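Bilirubin-inducible fluorescent protein UnaG (Anguilla japonica, PDB 4I3B) binds unconjugated bilirubin with high affinity inside its beta-barrel and, once loaded with this ligand, fluoresces green on excitation. Local coordinates at the BLR site. Coordinates in Å, arbitrary orientation; residue numbers count along the deposited sequence, not the author numbering.

The BLR site. Residues 5, 17, 21, 30, 41, 43, 53, 55, 57, 61, 65, 67, 69, 79-81, 97, 99, 110, 112, 119, 121, 132, 134. With BLR (3-[5-[(Z)-(4-ethenyl-3-methyl-5-oxidanylidene-pyrrol-2-ylidene)methyl]-2-[[5-[(Z)-(3-ethenyl-4-methyl-5-oxidanylidene-pyrrol-2-ylidene)methyl]-3-(3-hydroxy-3-oxopropyl)-4-methyl-1H-pyrrol-2-yl]methyl]-4-methyl-1H-pyrrol-3-yl]propanoic acid), chain B.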
loop_
_atom_site.group_PDB
_atom_site.type_symbol
_atom_site.label_atom_id
_atom_site.label_comp_id
_atom_site.label_asym_id
_atom_site.label_seq_id
_atom_site.Cartn_x
_atom_site.Cartn_y
_atom_site.Cartn_z
ATOM N N PHE A 5 -2.036 13.115 -3.809
ATOM C CA PHE A 5 -1.380 11.815 -3.981
ATOM C C PHE A 5 -1.084 11.475 -5.442
ATOM O O PHE A 5 -0.315 10.545 -5.716
ATOM C CB PHE A 5 -2.205 10.679 -3.359
ATOM C CG PHE A 5 -2.330 10.762 -1.864
ATOM C CD1 PHE A 5 -1.298 10.351 -1.017
ATOM C CD2 PHE A 5 -3.489 11.265 -1.306
ATOM C CE1 PHE A 5 -1.433 10.436 0.374
ATOM C CE2 PHE A 5 -3.643 11.358 0.079
ATOM C CZ PHE A 5 -2.613 10.951 0.928
ATOM N N PHE A 17 9.506 -4.127 7.014
ATOM C CA PHE A 17 8.471 -4.498 6.056
ATOM C C PHE A 17 8.318 -6.021 5.932
ATOM O O PHE A 17 7.203 -6.541 5.939
ATOM C CB PHE A 17 8.737 -3.833 4.706
ATOM C CG PHE A 17 7.629 -4.043 3.681
ATOM C CD1 PHE A 17 6.288 -3.865 3.994
ATOM C CD2 PHE A 17 7.959 -4.420 2.383
ATOM C CE1 PHE A 17 5.318 -4.052 3.035
ATOM C CE2 PHE A 17 6.975 -4.590 1.426
ATOM C CZ PHE A 17 5.658 -4.430 1.765
ATOM N N LEU A 21 5.031 -8.304 6.541
ATOM C CA LEU A 21 4.510 -9.262 5.577
ATOM C C LEU A 21 4.340 -10.657 6.200
ATOM O O LEU A 21 3.357 -11.346 5.944
ATOM C CB LEU A 21 5.390 -9.291 4.318
ATOM C CG LEU A 21 5.399 -7.993 3.490
ATOM C CD1 LEU A 21 6.371 -8.161 2.343
ATOM C CD2 LEU A 21 4.018 -7.700 2.942
ATOM N N LEU A 30 8.192 -14.791 -0.044
ATOM C CA LEU A 30 7.563 -13.521 -0.420
ATOM C C LEU A 30 7.763 -12.425 0.611
ATOM O O LEU A 30 7.798 -11.243 0.267
ATOM C CB LEU A 30 6.054 -13.731 -0.675
ATOM C CG LEU A 30 5.768 -14.594 -1.907
ATOM C CD1 LEU A 30 4.274 -14.666 -2.095
ATOM C CD2 LEU A 30 6.480 -14.068 -3.145
ATOM N N LEU A 41 5.009 3.496 -7.908
ATOM C CA LEU A 41 3.559 3.661 -7.929
ATOM C C LEU A 41 3.169 4.697 -8.953
ATOM O O LEU A 41 3.852 5.720 -9.090
ATOM C CB LEU A 41 3.066 4.172 -6.587
ATOM C CG LEU A 41 3.618 3.535 -5.328
ATOM C CD1 LEU A 41 3.123 4.259 -4.101
ATOM C CD2 LEU A 41 3.311 2.065 -5.253
ATOM N N ILE A 43 -0.245 6.770 -9.471
ATOM C CA ILE A 43 -1.527 7.048 -8.858
ATOM C C ILE A 43 -2.338 7.997 -9.722
ATOM O O ILE A 43 -1.844 9.029 -10.157
ATOM C CB ILE A 43 -1.294 7.654 -7.476
ATOM C CG1 ILE A 43 -0.489 6.667 -6.652
ATOM C CG2 ILE A 43 -2.626 7.981 -6.787
ATOM C CD1 ILE A 43 -0.310 7.049 -5.179
ATOM N N VAL A 53 -4.409 2.829 -8.566
ATOM C CA VAL A 53 -2.985 2.770 -8.249
ATOM C C VAL A 53 -2.404 1.581 -9.012
ATOM O O VAL A 53 -2.864 0.441 -8.845
ATOM C CB VAL A 53 -2.700 2.629 -6.740
ATOM C CG1 VAL A 53 -1.168 2.621 -6.492
ATOM C CG2 VAL A 53 -3.322 3.780 -5.986
ATOM N N ILE A 55 1.070 -0.546 -9.597
ATOM C CA ILE A 55 2.278 -0.801 -8.828
ATOM C C ILE A 55 3.195 -1.729 -9.610
ATOM O O ILE A 55 2.777 -2.796 -10.051
ATOM C CB ILE A 55 1.931 -1.453 -7.458
ATOM C CG1 ILE A 55 0.929 -0.592 -6.675
ATOM C CG2 ILE A 55 3.206 -1.692 -6.626
ATOM C CD1 ILE A 55 -0.512 -0.982 -6.822
ATOM N N ASN A 57 6.107 -3.707 -8.329
ATOM C CA ASN A 57 6.867 -3.990 -7.099
ATOM C C ASN A 57 8.354 -4.108 -7.380
ATOM O O ASN A 57 9.163 -3.767 -6.530
ATOM C CB ASN A 57 6.340 -5.241 -6.409
ATOM C CG ASN A 57 5.028 -4.992 -5.650
ATOM O OD1 ASN A 57 5.014 -4.283 -4.642
ATOM N ND2 ASN A 57 3.951 -5.619 -6.101
ATOM N N THR A 61 10.719 -9.819 -6.684
ATOM C CA THR A 61 9.452 -10.535 -6.817
ATOM C C THR A 61 8.871 -10.366 -8.221
ATOM O O THR A 61 8.177 -11.245 -8.716
ATOM C CB THR A 61 8.448 -10.068 -5.766
ATOM O OG1 THR A 61 8.062 -8.711 -6.036
ATOM C CG2 THR A 61 9.054 -10.218 -4.363
ATOM N N THR A 65 0.821 -5.041 -10.172
ATOM C CA THR A 65 -0.607 -5.165 -9.964
ATOM C C THR A 65 -1.242 -3.793 -9.956
ATOM O O THR A 65 -0.588 -2.782 -10.231
ATOM C CB THR A 65 -0.911 -5.943 -8.660
ATOM O OG1 THR A 65 -2.294 -6.302 -8.639
ATOM C CG2 THR A 65 -0.581 -5.137 -7.415
ATOM N N VAL A 67 -4.832 -1.564 -8.038
ATOM C CA VAL A 67 -6.115 -1.514 -7.365
ATOM C C VAL A 67 -6.882 -0.305 -7.880
ATOM O O VAL A 67 -6.290 0.731 -8.241
ATOM C CB VAL A 67 -5.983 -1.428 -5.831
ATOM C CG1 VAL A 67 -5.431 -2.737 -5.245
ATOM C CG2 VAL A 67 -5.144 -0.249 -5.402
ATOM N N PHE A 69 -10.551 1.827 -6.779
ATOM C CA PHE A 69 -11.580 1.923 -5.758
ATOM C C PHE A 69 -12.233 3.290 -5.702
ATOM O O PHE A 69 -11.690 4.286 -6.198
ATOM C CB PHE A 69 -10.996 1.589 -4.375
ATOM C CG PHE A 69 -9.792 2.430 -4.010
ATOM C CD1 PHE A 69 -9.960 3.682 -3.412
ATOM C CD2 PHE A 69 -8.501 1.971 -4.251
ATOM C CE1 PHE A 69 -8.844 4.473 -3.059
ATOM C CE2 PHE A 69 -7.402 2.754 -3.909
ATOM C CZ PHE A 69 -7.579 4.002 -3.318
ATOM N N PRO A 79 -4.153 -9.699 -3.147
ATOM C CA PRO A 79 -2.796 -9.165 -2.996
ATOM C C PRO A 79 -1.695 -10.195 -3.250
ATOM O O PRO A 79 -1.906 -11.410 -3.229
ATOM C CB PRO A 79 -2.750 -8.677 -1.558
ATOM C CG PRO A 79 -3.800 -9.468 -0.879
ATOM C CD PRO A 79 -4.876 -9.776 -1.870
ATOM N N SER A 80 -0.487 -9.675 -3.443
ATOM C CA SER A 80 0.695 -10.470 -3.769
ATOM C C SER A 80 1.081 -11.430 -2.672
ATOM O O SER A 80 1.820 -12.393 -2.932
ATOM C CB SER A 80 1.880 -9.545 -4.044
ATOM O OG SER A 80 1.669 -8.789 -5.222
ATOM N N ASP A 81 0.623 -11.171 -1.452
ATOM C CA ASP A 81 0.939 -12.054 -0.340
ATOM C C ASP A 81 0.076 -13.308 -0.333
ATOM O O ASP A 81 0.278 -14.200 0.491
ATOM C CB ASP A 81 0.763 -11.309 0.975
ATOM C CG ASP A 81 -0.577 -10.652 1.054
ATOM O OD1 ASP A 81 -1.554 -11.408 1.144
ATOM O OD2 ASP A 81 -0.673 -9.401 0.971
ATOM N N LEU A 97 -4.946 9.206 4.126
ATOM C CA LEU A 97 -5.711 8.198 3.406
ATOM C C LEU A 97 -5.504 6.912 4.151
ATOM O O LEU A 97 -4.356 6.466 4.333
ATOM C CB LEU A 97 -5.208 8.065 1.983
ATOM C CG LEU A 97 -6.069 7.253 1.047
ATOM C CD1 LEU A 97 -7.373 8.024 0.721
ATOM C CD2 LEU A 97 -5.230 6.935 -0.179
ATOM N N TYR A 99 -6.415 2.867 4.636
ATOM C CA TYR A 99 -6.759 1.691 3.840
ATOM C C TYR A 99 -6.818 0.499 4.787
ATOM O O TYR A 99 -5.840 0.222 5.507
ATOM C CB TYR A 99 -5.642 1.520 2.802
ATOM C CG TYR A 99 -5.845 0.552 1.656
ATOM C CD1 TYR A 99 -6.076 -0.813 1.839
ATOM C CD2 TYR A 99 -5.752 1.021 0.356
ATOM C CE1 TYR A 99 -6.188 -1.702 0.710
ATOM C CE2 TYR A 99 -5.866 0.173 -0.723
ATOM C CZ TYR A 99 -6.077 -1.168 -0.558
ATOM O OH TYR A 99 -6.164 -1.969 -1.673
ATOM N N TYR A 110 -3.260 0.461 6.627
ATOM C CA TYR A 110 -2.207 1.286 6.035
ATOM C C TYR A 110 -2.649 2.728 6.123
ATOM O O TYR A 110 -3.721 3.067 5.644
ATOM C CB TYR A 110 -2.001 0.940 4.566
ATOM C CG TYR A 110 -1.896 -0.506 4.249
ATOM C CD1 TYR A 110 -3.028 -1.326 4.263
ATOM C CD2 TYR A 110 -0.665 -1.085 3.925
ATOM C CE1 TYR A 110 -2.931 -2.667 3.971
ATOM C CE2 TYR A 110 -0.573 -2.421 3.627
ATOM C CZ TYR A 110 -1.696 -3.214 3.630
ATOM O OH TYR A 110 -1.569 -4.547 3.320
ATOM N N ARG A 112 -1.577 6.540 5.016
ATOM C CA ARG A 112 -0.760 7.229 4.037
ATOM C C ARG A 112 -0.935 8.739 4.162
ATOM O O ARG A 112 -2.042 9.258 4.236
ATOM C CB ARG A 112 -1.091 6.726 2.627
ATOM C CG ARG A 112 -0.610 5.292 2.427
ATOM C CD ARG A 112 -0.975 4.761 1.078
ATOM N NE ARG A 112 -0.415 3.439 0.841
ATOM C CZ ARG A 112 -1.084 2.286 0.867
ATOM N NH1 ARG A 112 -2.382 2.217 1.168
ATOM N NH2 ARG A 112 -0.426 1.173 0.601
ATOM N N LEU A 119 5.696 10.518 0.267
ATOM C CA LEU A 119 4.527 9.718 0.602
ATOM C C LEU A 119 4.963 8.688 1.636
ATOM O O LEU A 119 5.811 7.831 1.380
ATOM C CB LEU A 119 3.954 9.051 -0.649
ATOM C CG LEU A 119 2.525 8.492 -0.587
ATOM C CD1 LEU A 119 2.106 8.005 -1.959
ATOM C CD2 LEU A 119 2.349 7.368 0.429
ATOM N N VAL A 121 3.892 5.708 4.315
ATOM C CA VAL A 121 2.891 4.697 4.675
ATOM C C VAL A 121 3.313 4.019 5.978
ATOM O O VAL A 121 4.433 3.515 6.078
ATOM C CB VAL A 121 2.637 3.691 3.522
ATOM C CG1 VAL A 121 3.876 2.957 3.045
ATOM C CG2 VAL A 121 1.564 2.702 3.917
ATOM N N ARG A 132 7.112 2.600 5.167
ATOM C CA ARG A 132 7.809 2.844 3.924
ATOM C C ARG A 132 7.583 4.286 3.526
ATOM O O ARG A 132 6.564 4.877 3.870
ATOM C CB ARG A 132 7.343 1.901 2.820
ATOM C CG ARG A 132 7.214 0.454 3.290
ATOM C CD ARG A 132 6.705 -0.387 2.144
ATOM N NE ARG A 132 7.788 -0.942 1.348
ATOM C CZ ARG A 132 7.609 -1.601 0.188
ATOM N NH1 ARG A 132 6.415 -1.713 -0.414
ATOM N NH2 ARG A 132 8.653 -2.157 -0.395
ATOM N N TYR A 134 8.112 7.037 0.049
ATOM C CA TYR A 134 8.350 7.217 -1.378
ATOM C C TYR A 134 8.656 8.678 -1.693
ATOM O O TYR A 134 8.154 9.590 -1.025
ATOM C CB TYR A 134 7.113 6.828 -2.182
ATOM C CG TYR A 134 6.723 5.378 -2.101
ATOM C CD1 TYR A 134 6.043 4.853 -1.002
ATOM C CD2 TYR A 134 6.938 4.555 -3.193
ATOM C CE1 TYR A 134 5.645 3.509 -1.000
ATOM C CE2 TYR A 134 6.557 3.250 -3.193
ATOM C CZ TYR A 134 5.888 2.734 -2.104
ATOM O OH TYR A 134 5.526 1.402 -2.128
HETATM C CHA BLR B . 2.934 -1.670 -2.654
HETATM N NA BLR B . 0.881 -0.194 -2.663
HETATM C C1A BLR B . 1.484 -1.368 -2.987
HETATM C C2A BLR B . 0.541 -2.227 -3.528
HETATM C C3A BLR B . -0.673 -1.540 -3.510
HETATM C C4A BLR B . -0.434 -0.280 -2.975
HETATM C CMA BLR B . -1.996 -2.048 -3.999
HETATM C CAA BLR B . 0.797 -3.609 -4.042
HETATM C CBA BLR B . 0.360 -4.665 -3.105
HETATM C CGA BLR B . 0.576 -6.042 -3.620
HETATM O O1A BLR B . 1.474 -6.290 -4.476
HETATM O O2A BLR B . -0.222 -6.946 -3.178
HETATM C CHB BLR B . -1.464 0.759 -2.805
HETATM N NB BLR B . -0.056 2.746 -2.492
HETATM C C1B BLR B . -1.310 2.106 -2.605
HETATM C C2B BLR B . -2.319 3.075 -2.443
HETATM C C3B BLR B . -1.820 4.245 -2.270
HETATM C C4B BLR B . -0.300 4.224 -2.245
HETATM C CMB BLR B . -3.794 2.729 -2.498
HETATM O OB BLR B . 0.545 5.040 -2.111
HETATM C CAB BLR B . -2.548 5.525 -2.087
HETATM C CBB BLR B . -1.945 6.737 -1.894
HETATM N NC BLR B . 5.059 -6.506 -2.610
HETATM C C1C BLR B . 5.758 -7.699 -3.282
HETATM C C2C BLR B . 5.260 -8.821 -2.438
HETATM C C3C BLR B . 4.458 -8.413 -1.515
HETATM C C4C BLR B . 4.262 -7.044 -1.538
HETATM C CMC BLR B . 5.671 -10.219 -2.755
HETATM O OC BLR B . 6.518 -7.645 -4.207
HETATM C CAC BLR B . 3.748 -9.258 -0.538
HETATM C CBC BLR B . 4.306 -10.352 0.036
HETATM C CHD BLR B . 3.488 -6.277 -0.731
HETATM N ND BLR B . 3.443 -4.011 -1.921
HETATM C C1D BLR B . 3.166 -4.852 -0.908
HETATM C C2D BLR B . 2.405 -4.076 0.094
HETATM C C3D BLR B . 2.269 -2.792 -0.368
HETATM C C4D BLR B . 2.904 -2.704 -1.694
HETATM C CMD BLR B . 1.930 -4.664 1.380
HETATM C CAD BLR B . 1.532 -1.689 0.342
HETATM C CBD BLR B . 2.506 -0.773 1.054
HETATM C CGD BLR B . 3.063 0.241 0.122
HETATM O O1D BLR B . 4.294 0.296 -0.046
HETATM O O2D BLR B . 2.324 1.066 -0.465
HETATM O O HOH W 1 0.295 -7.150 -0.359
HETATM O O HOH W 2 2.220 3.852 -0.080
#
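Oxygen O1D of one BLR propionate is gripped by two donors: Tyr134 OH at 2.7 Å, with O1D lying in the plane of the tyrosine ring, and Arg132 NH1, which adds a salt bridge from somewhat outside its guanidinium plane. Arg132 gets there by a bend at chi3 (91°), and its guanidinium lies with one face on the Phe17 ring, CE2 over its centre. Phe17, CG anti to the backbone N, turns the CZ edge of that ring toward the face of the ND pyrrole, planes 79° apart.

The partner oxygen O2D takes Arg112 NH2 at 3.0 Å, almost within the guanidinium plane. Extended from CG to NE, Arg112 lies flat against the NB lactam ring, NE 3.3 Å from the ring centroid in a cation-pi contact. The same NE binds water 2, which also reaches O2D and the lactam oxygen OB. An alanine here would take away the bridge to O2D and the charged cover of the NB ring, and would probably leave water 2 less well held and the lactam freer to shift. Ile55 packs CG1 over the NA pyrrole in a CH-pi contact, 3.6 Å from the ring centroid.

The second propionate is held from two loop segments: Ser80 N points straight at O2A (178° at H), while Ser80 OG and Asn57 ND2 both donate to O1A. Asn57 thus works with both ends of its amide, since OD1 accepts the pyrrole ND on an in-plane lone pair at 3.2 Å and, weakly, the lactam NC. By joining neighbouring ring nitrogens, Asn57 is likely to restrict twisting between them in this fatty-acid-binding-protein-like barrel, which buries nearly all of the fluorogenic ligand. At the far lactam, Thr61 OG1, flanked by both the backbone N and the carbonyl carbon, donates to BLR OC, the lactam carbonyl oxygen, at 2.6 Å. The methyl Thr61 CG2 sits 3.7 Å from the BLR methyl CMC.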